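Local coordinates for protein endo-beta-mannanase (PDB 7BOB) that probably acts as an exo-beta-1,4-mannosidase of glycosyl hydrolase family 5, releasing mannose from the ends of beta-1,4-linked manno-oligosaccharides in the termite hindgut, at residues 437-442 against 464-469. Residues are numbered along the deposited sequence; the frame is centred on the assembly and turned at random.
Sequences PSPSEV and VEQGGQ
The backbones come nearest where Pro-439 CA lies 5.2 Å from Gly-468 CA, setting the turn that precedes strand 444-448 against a Schellman motif closing helix 454-465, the helix of a beta-alpha-beta crossover from strand 444-448 to strand 469-473. Gly-467, with phi 122°, is the C-prime residue of that motif: its N bonds to Val-464 O, and Gly-468 N reaches back to Trp-463 O. Ser-438 O accepts from both Glu-441 N and Val-442 N, closing the turn, and Pro-439 within it points toward the helix end. The buried proline ring carries the contact by van der Waals packing: Pro-439 CG sits 3.5 Å from Gln-466 O and 3.7 Å from Gly-468 N. Gln-466 crosses the ring at about a right angle; CG lies anti to the carbonyl carbon (chi1 -42°), and the extended chain beyond it brings OE1 to 3.6 Å from Pro-439 CD. Ser-438 OG, anti to its backbone N, comes only to 3.7 Å from Gln-466 OE1. The contact thus packs together the connections entering the N-terminal ends of two neighbouring parallel strands of the mixed sheet. Past the glycines, Gln-469 folds back, and its NE2 donates to Gly-467 O at 2.8 Å from above the carbonyl plane.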
loop_
_atom_site.group_PDB
_atom_site.type_symbol
_atom_site.label_atom_id
_atom_site.label_comp_id
_atom_site.label_asym_id
_atom_site.label_seq_id
_atom_site.Cartn_x
_atom_site.Cartn_y
_atom_site.Cartn_z
ATOM N N PRO A 437 -26.477 -20.544 20.687
ATOM C CA PRO A 437 -27.171 -20.845 21.945
ATOM C C PRO A 437 -28.654 -20.539 21.831
ATOM O O PRO A 437 -29.055 -19.565 21.195
ATOM C CB PRO A 437 -26.490 -19.917 22.958
ATOM C CG PRO A 437 -25.148 -19.630 22.367
ATOM C CD PRO A 437 -25.352 -19.613 20.874
ATOM N N SER A 438 -29.470 -21.383 22.452
ATOM C CA SER A 438 -30.903 -21.163 22.408
ATOM C C SER A 438 -31.218 -19.800 23.031
ATOM O O SER A 438 -30.454 -19.295 23.863
ATOM C CB SER A 438 -31.642 -22.280 23.145
ATOM O OG SER A 438 -33.034 -22.040 23.141
ATOM N N PRO A 439 -32.306 -19.154 22.603
ATOM C CA PRO A 439 -32.567 -17.770 23.043
ATOM C C PRO A 439 -32.782 -17.602 24.542
ATOM O O PRO A 439 -32.840 -16.455 25.002
ATOM C CB PRO A 439 -33.829 -17.376 22.254
ATOM C CG PRO A 439 -33.838 -18.270 21.068
ATOM C CD PRO A 439 -33.201 -19.573 21.510
ATOM N N SER A 440 -32.896 -18.686 25.318
ATOM C CA SER A 440 -32.963 -18.524 26.771
ATOM C C SER A 440 -31.591 -18.195 27.363
ATOM O O SER A 440 -31.512 -17.518 28.399
ATOM C CB SER A 440 -33.558 -19.776 27.426
ATOM O OG SER A 440 -33.120 -20.974 26.803
ATOM N N GLU A 441 -30.509 -18.652 26.724
ATOM C CA GLU A 441 -29.145 -18.299 27.121
ATOM C C GLU A 441 -28.685 -16.987 26.479
ATOM O O GLU A 441 -28.330 -16.029 27.179
ATOM C CB GLU A 441 -28.172 -19.430 26.753
ATOM C CG GLU A 441 -28.745 -20.828 26.906
ATOM C CD GLU A 441 -29.047 -21.176 28.359
ATOM O OE1 GLU A 441 -28.199 -20.876 29.238
ATOM O OE2 GLU A 441 -30.142 -21.736 28.624
ATOM N N VAL A 442 -28.665 -16.936 25.148
ATOM C CA VAL A 442 -28.277 -15.736 24.412
ATOM C C VAL A 442 -29.553 -15.180 23.781
ATOM O O VAL A 442 -30.074 -15.718 22.793
ATOM C CB VAL A 442 -27.182 -16.035 23.378
ATOM C CG1 VAL A 442 -26.985 -14.869 22.432
ATOM C CG2 VAL A 442 -25.848 -16.367 24.085
ATOM N N VAL A 464 -33.645 -16.859 15.489
ATOM C CA VAL A 464 -34.662 -15.813 15.614
ATOM C C VAL A 464 -36.048 -16.433 15.736
ATOM O O VAL A 464 -36.913 -15.919 16.452
ATOM C CB VAL A 464 -34.588 -14.824 14.430
ATOM C CG1 VAL A 464 -35.784 -13.869 14.452
ATOM C CG2 VAL A 464 -33.267 -14.028 14.423
ATOM N N GLU A 465 -36.274 -17.546 15.039
ATOM C CA GLU A 465 -37.580 -18.188 15.059
ATOM C C GLU A 465 -37.966 -18.657 16.459
ATOM O O GLU A 465 -39.144 -18.610 16.827
ATOM C CB GLU A 465 -37.608 -19.362 14.088
ATOM C CG GLU A 465 -38.529 -19.128 12.920
ATOM C CD GLU A 465 -38.673 -20.357 12.047
ATOM O OE1 GLU A 465 -39.531 -20.320 11.130
ATOM O OE2 GLU A 465 -37.929 -21.352 12.289
ATOM N N GLN A 466 -36.993 -19.120 17.246
ATOM C CA GLN A 466 -37.240 -19.530 18.619
ATOM C C GLN A 466 -37.229 -18.365 19.597
ATOM O O GLN A 466 -37.278 -18.602 20.806
ATOM C CB GLN A 466 -36.211 -20.575 19.081
ATOM C CG GLN A 466 -35.859 -21.647 18.076
ATOM C CD GLN A 466 -34.574 -22.403 18.464
ATOM O OE1 GLN A 466 -34.209 -22.467 19.645
ATOM N NE2 GLN A 466 -33.874 -22.957 17.466
ATOM N N GLY A 467 -37.135 -17.126 19.132
ATOM C CA GLY A 467 -37.329 -15.985 20.015
ATOM C C GLY A 467 -36.169 -15.018 20.099
ATOM O O GLY A 467 -36.276 -14.016 20.821
ATOM N N GLY A 468 -35.067 -15.255 19.396
ATOM C CA GLY A 468 -33.963 -14.313 19.449
ATOM C C GLY A 468 -34.360 -12.944 18.919
ATOM O O GLY A 468 -35.104 -12.822 17.942
ATOM N N GLN A 469 -33.871 -11.903 19.592
ATOM C CA GLN A 469 -33.944 -10.527 19.106
ATOM C C GLN A 469 -32.625 -10.183 18.410
ATOM O O GLN A 469 -31.570 -10.151 19.059
ATOM C CB GLN A 469 -34.200 -9.562 20.260
ATOM C CG GLN A 469 -35.243 -10.038 21.249
ATOM C CD GLN A 469 -36.588 -10.166 20.591
ATOM O OE1 GLN A 469 -37.170 -9.167 20.173
ATOM N NE2 GLN A 469 -37.078 -11.398 20.465
#